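Long-range contacts in TetR-family transcriptional regulator (Streptomyces coelicolor, PDB 2G7L), which probably binds operator DNA as a dimer and regulates transcription, its C-terminal domain probably sensing a small ligand: residues Leu66-Leu71 with Ala117-Glu122; Leu102-His107 with Asp155-Ala160. All blocks are in the same frame, centred on the assembly; numbering follows the deposited sequence. Where two conformers were deposited one is given.

Contact 1: residues Leu66-Leu71 with Ala117-Glu122; sequences LHAAVL and ARPSGE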
loop_
_atom_site.group_PDB
_atom_site.type_symbol
_atom_site.label_atom_id
_atom_site.label_comp_id
_atom_site.label_asym_id
_atom_site.label_seq_id
_atom_site.Cartn_x
_atom_site.Cartn_y
_atom_site.Cartn_z
ATOM N N LEU A 66 -10.022 5.804 13.792
ATOM C CA LEU A 66 -10.130 4.928 14.973
ATOM C C LEU A 66 -9.099 3.786 14.860
ATOM O O LEU A 66 -8.399 3.467 15.842
ATOM C CB LEU A 66 -11.562 4.347 15.085
ATOM C CG LEU A 66 -11.828 3.261 16.149
ATOM C CD1 LEU A 66 -11.714 3.919 17.578
ATOM C CD2 LEU A 66 -13.228 2.563 15.948
ATOM N N HIS A 67 -9.016 3.149 13.673
ATOM C CA HIS A 67 -7.955 2.114 13.492
ATOM C C HIS A 67 -6.585 2.744 13.636
ATOM O O HIS A 67 -5.716 2.155 14.250
ATOM C CB HIS A 67 -8.064 1.353 12.172
ATOM C CG HIS A 67 -9.275 0.476 12.077
ATOM N ND1 HIS A 67 -9.632 -0.173 10.915
ATOM C CD2 HIS A 67 -10.226 0.165 12.989
ATOM C CE1 HIS A 67 -10.749 -0.855 11.119
ATOM N NE2 HIS A 67 -11.135 -0.655 12.365
ATOM N N ALA A 68 -6.413 3.951 13.102
ATOM C CA ALA A 68 -5.120 4.668 13.200
ATOM C C ALA A 68 -4.688 4.909 14.687
ATOM O O ALA A 68 -3.517 4.659 15.054
ATOM C CB ALA A 68 -5.155 5.954 12.453
ATOM N N ALA A 69 -5.605 5.425 15.506
ATOM C CA ALA A 69 -5.432 5.555 16.985
ATOM C C ALA A 69 -5.085 4.225 17.646
ATOM O O ALA A 69 -4.201 4.153 18.470
ATOM C CB ALA A 69 -6.725 6.112 17.584
ATOM N N VAL A 70 -5.772 3.152 17.277
ATOM C CA VAL A 70 -5.411 1.850 17.825
ATOM C C VAL A 70 -4.034 1.426 17.346
ATOM O O VAL A 70 -3.267 0.764 18.075
ATOM C CB VAL A 70 -6.437 0.775 17.420
ATOM C CG1 VAL A 70 -5.973 -0.596 17.826
ATOM C CG2 VAL A 70 -7.859 1.119 18.057
ATOM N N LEU A 71 -3.725 1.721 16.076
ATOM C CA LEU A 71 -2.365 1.386 15.591
ATOM C C LEU A 71 -1.380 2.203 16.340
ATOM O O LEU A 71 -0.343 1.665 16.779
ATOM C CB LEU A 71 -2.198 1.591 14.063
ATOM C CG LEU A 71 -0.810 1.261 13.506
ATOM C CD1 LEU A 71 -0.452 -0.168 13.836
ATOM C CD2 LEU A 71 -0.818 1.524 11.982
ATOM N N ALA A 117 -5.780 6.294 6.413
ATOM C CA ALA A 117 -5.418 7.408 7.342
ATOM C C ALA A 117 -4.274 6.953 8.216
ATOM O O ALA A 117 -4.370 5.933 8.864
ATOM C CB ALA A 117 -6.617 7.882 8.172
ATOM N N ARG A 118 -3.147 7.681 8.139
ATOM C CA ARG A 118 -1.985 7.345 8.922
ATOM C C ARG A 118 -2.246 7.733 10.377
ATOM O O ARG A 118 -2.911 8.744 10.616
ATOM C CB ARG A 118 -0.752 8.129 8.440
ATOM C CG ARG A 118 -0.095 7.547 7.198
ATOM C CD ARG A 118 1.131 8.307 6.863
ATOM N NE ARG A 118 0.804 9.616 6.377
ATOM C CZ ARG A 118 1.699 10.577 6.143
ATOM N NH1 ARG A 118 2.994 10.361 6.373
ATOM N NH2 ARG A 118 1.283 11.763 5.705
ATOM N N PRO A 119 -1.624 6.997 11.328
ATOM C CA PRO A 119 -1.604 7.433 12.710
ATOM C C PRO A 119 -1.095 8.867 12.859
ATOM O O PRO A 119 -0.401 9.409 11.967
ATOM C CB PRO A 119 -0.647 6.444 13.372
ATOM C CG PRO A 119 -0.838 5.209 12.589
ATOM C CD PRO A 119 -0.892 5.733 11.167
ATOM N N SER A 120 -1.461 9.481 13.987
ATOM C CA SER A 120 -1.079 10.836 14.269
ATOM C C SER A 120 -0.819 11.015 15.774
ATOM O O SER A 120 -0.763 12.126 16.252
ATOM C CB SER A 120 -2.166 11.798 13.795
ATOM O OG SER A 120 -3.389 11.576 14.497
ATOM N N GLY A 121 -0.642 9.942 16.527
ATOM C CA GLY A 121 -0.485 10.140 17.954
ATOM C C GLY A 121 0.965 10.210 18.326
ATOM O O GLY A 121 1.843 10.249 17.451
ATOM N N GLU A 122 1.242 10.181 19.632
ATOM C CA GLU A 122 2.619 10.375 20.096
ATOM C C GLU A 122 3.622 9.320 19.641
ATOM O O GLU A 122 4.786 9.641 19.366
ATOM C CB GLU A 122 2.724 10.547 21.637
ATOM C CG GLU A 122 4.084 11.201 22.047
ATOM C CD GLU A 122 4.562 12.316 21.053
ATOM O OE1 GLU A 122 3.930 13.408 21.008
ATOM O OE2 GLU A 122 5.579 12.108 20.327
#
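One turn and a half of helix 63-74, residues 66-71, lies against the extended chain that links helix 108-116 to helix 122-136. The backbones come nearest at Ala68 and Pro119, whose CA atoms are 4.5 Å apart, an approach permitted by the methyl of Ala68. That methyl points at the loop and meets its main chain: Ala68 CB stands 3.7 Å from Ala117 O and 3.8 Å from Pro119 N, so it rests on the peptide groups either side of Arg118. The pyrrolidine ring of Pro119 lies alongside the helix, its CG 3.7 Å from Ala68 O. One turn on, Leu71 has CG anti to the backbone N (chi1 180°), and with chi2 at 57° this sets CD2 3.7 Å from Pro119 CG; the two side chains cross obliquely. Leu71 also touches Leu110 and Ala114 of helix 108-116, while His67 ND1 hydrogen-bonds Ser113 OG on that same helix. Beyond the proline, Gly121 takes the N-cap position of helix 122-136, its N weakly hydrogen-bonded to Asp72 OD2 of helix 63-74, and Pro119 O accepts a hydrogen bond from Thr179 OG1 of the second subunit. No hydrogen bond crosses between 66-71 and 117-122; these residues of the helix that leads from the DNA-binding domain into the C-terminal domain meet the loop through van der Waals packing, which depends on shape and on the small size of Ala68.

Contact 2: residues Leu102-His107 with Asp155-Ala160; sequences LVLFAH and DATATA
Between the two segments the contact is apolar packing: helix 102-106 and helix 155-160 run in the same general direction, crossing at -26°, with the short axes 9.1 Å apart at closest. Ala160 sends its methyl toward the other helix, where Leu104 CB lies 3.3 Å from Ala160 CB, tighter than usual carbon contact. Both Leu104 torsions sit away from staggered values (chi1 -93°, chi2 20°), so the side chain looks strained there. Leu104 CD2 reaches along to the backbone of the preceding turn, 3.7 Å from Thr157 CA. The Phe105 ring extends beside the same alanine, CD1 3.6 Å from Ala160 CB, and Thr159 CG2 comes up to the ring edge, 4.2 Å from CZ. Both helices belong to the all-helical C-terminal domain of the TetR fold; Ala111 of helix 108-116 touches both Leu104 and Ala160, and Leu210 of helix 206-223 touches Phe105 and Thr159. An alanine in place of Phe105 removes the ring's contacts with Ala160, Thr159 and Leu210 and would probably loosen the packing of helix 89-106 against both helix 142-161 and helix 206-223. No hydrogen bond joins the two segments, but Thr157 OG1 is bonded to Leu153 O in its own helix and to Tyr100 OH, one turn back on helix 89-106, a polar tie between the parent helices that helps satisfy the hydroxyl beside Leu104 CD2.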
loop_
_atom_site.group_PDB
_atom_site.type_symbol
_atom_site.label_atom_id
_atom_site.label_comp_id
_atom_site.label_asym_id
_atom_site.label_seq_id
_atom_site.Cartn_x
_atom_site.Cartn_y
_atom_site.Cartn_z
ATOM N N LEU A 102 6.738 -5.669 11.774
ATOM C CA LEU A 102 6.277 -6.802 12.572
ATOM C C LEU A 102 5.006 -6.467 13.362
ATOM O O LEU A 102 4.158 -7.314 13.501
ATOM C CB LEU A 102 7.389 -7.257 13.529
ATOM C CG LEU A 102 8.497 -8.042 12.805
ATOM C CD1 LEU A 102 9.763 -8.049 13.638
ATOM C CD2 LEU A 102 8.073 -9.459 12.397
ATOM N N VAL A 103 4.845 -5.239 13.838
ATOM C CA VAL A 103 3.513 -4.913 14.388
ATOM C C VAL A 103 2.416 -4.898 13.336
ATOM O O VAL A 103 1.362 -5.429 13.560
ATOM C CB VAL A 103 3.437 -3.762 15.491
ATOM C CG1 VAL A 103 4.735 -3.012 15.719
ATOM C CG2 VAL A 103 2.177 -2.856 15.412
ATOM N N LEU A 104 2.705 -4.389 12.152
ATOM C CA LEU A 104 1.733 -4.434 11.049
ATOM C C LEU A 104 1.384 -5.851 10.612
ATOM O O LEU A 104 0.237 -6.125 10.337
ATOM C CB LEU A 104 2.242 -3.613 9.875
ATOM C CG LEU A 104 1.874 -2.127 9.667
ATOM C CD1 LEU A 104 1.383 -1.425 10.872
ATOM C CD2 LEU A 104 2.936 -1.328 9.008
ATOM N N PHE A 105 2.361 -6.747 10.546
ATOM C CA PHE A 105 2.107 -8.140 10.131
ATOM C C PHE A 105 1.194 -8.840 11.137
ATOM O O PHE A 105 0.423 -9.700 10.758
ATOM C CB PHE A 105 3.420 -8.944 10.024
ATOM C CG PHE A 105 4.118 -8.875 8.638
ATOM C CD1 PHE A 105 4.285 -7.660 7.967
ATOM C CD2 PHE A 105 4.620 -10.033 8.043
ATOM C CE1 PHE A 105 4.952 -7.584 6.673
ATOM C CE2 PHE A 105 5.304 -9.968 6.787
ATOM C CZ PHE A 105 5.449 -8.725 6.102
ATOM N N ALA A 106 1.294 -8.478 12.418
ATOM C CA ALA A 106 0.359 -8.959 13.463
ATOM C C ALA A 106 -1.054 -8.405 13.261
ATOM O O ALA A 106 -2.019 -9.056 13.626
ATOM C CB ALA A 106 0.892 -8.626 14.871
ATOM N N HIS A 107 -1.186 -7.212 12.654
ATOM C CA HIS A 107 -2.493 -6.575 12.478
ATOM C C HIS A 107 -2.769 -6.026 11.049
ATOM O O HIS A 107 -2.884 -4.787 10.849
ATOM C CB HIS A 107 -2.673 -5.467 13.513
ATOM C CG HIS A 107 -2.459 -5.923 14.919
ATOM N ND1 HIS A 107 -3.460 -6.493 15.679
ATOM C CD2 HIS A 107 -1.352 -5.913 15.699
ATOM C CE1 HIS A 107 -2.981 -6.811 16.868
ATOM N NE2 HIS A 107 -1.704 -6.481 16.902
ATOM N N ASP A 155 5.996 1.805 2.271
ATOM C CA ASP A 155 6.447 0.534 1.697
ATOM C C ASP A 155 6.223 -0.620 2.679
ATOM O O ASP A 155 5.726 -1.692 2.281
ATOM C CB ASP A 155 7.926 0.672 1.317
ATOM C CG ASP A 155 8.575 -0.670 0.901
ATOM O OD1 ASP A 155 8.095 -1.285 -0.112
ATOM O OD2 ASP A 155 9.558 -1.084 1.582
ATOM N N ALA A 156 6.579 -0.437 3.956
ATOM C CA ALA A 156 6.350 -1.498 4.938
ATOM C C ALA A 156 4.858 -1.725 5.122
ATOM O O ALA A 156 4.374 -2.856 5.162
ATOM C CB ALA A 156 7.027 -1.151 6.312
ATOM N N THR A 157 4.122 -0.621 5.183
ATOM C CA THR A 157 2.683 -0.651 5.352
ATOM C C THR A 157 2.010 -1.335 4.196
ATOM O O THR A 157 1.115 -2.131 4.417
ATOM C CB THR A 157 2.103 0.774 5.428
ATOM O OG1 THR A 157 2.840 1.548 6.394
ATOM C CG2 THR A 157 0.639 0.756 5.809
ATOM N N ALA A 158 2.388 -0.988 2.944
ATOM C CA ALA A 158 1.800 -1.674 1.755
ATOM C C ALA A 158 2.097 -3.154 1.795
ATOM O O ALA A 158 1.218 -3.952 1.514
ATOM C CB ALA A 158 2.269 -1.039 0.439
ATOM N N THR A 159 3.290 -3.538 2.185
ATOM C CA THR A 159 3.648 -4.979 2.228
ATOM C C THR A 159 2.915 -5.765 3.326
ATOM O O THR A 159 2.579 -6.953 3.164
ATOM C CB THR A 159 5.186 -5.215 2.363
ATOM O OG1 THR A 159 5.880 -4.627 1.245
ATOM C CG2 THR A 159 5.526 -6.729 2.362
ATOM N N ALA A 160 2.738 -5.130 4.483
ATOM C CA ALA A 160 1.936 -5.742 5.570
ATOM C C ALA A 160 0.438 -5.828 5.202
ATOM O O ALA A 160 -0.242 -6.790 5.567
ATOM C CB ALA A 160 2.148 -4.967 6.889
#

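In the fold
Contact 1 and contact 2 have centres 14 Å apart and alternate along the chain: 66-71, 102-107, 117-122, then 155-160. Helices 63-74 and 89-106 follow each other, and they carry the first segment of each contact. Leu71 joins the two directly, its CD1 packing 3.7 Å from Leu104 CD1 and also touching Val103. Helix 108-116 lies beside both. Packing is thus continuous from the helix at the edge of the DNA-binding domain into the C-terminal helices, and both contacts touch the second subunit. In TetR relatives, ligand-induced shifts reach the DNA-binding domain by this kind of junction, which is consistent with a similar coupling here.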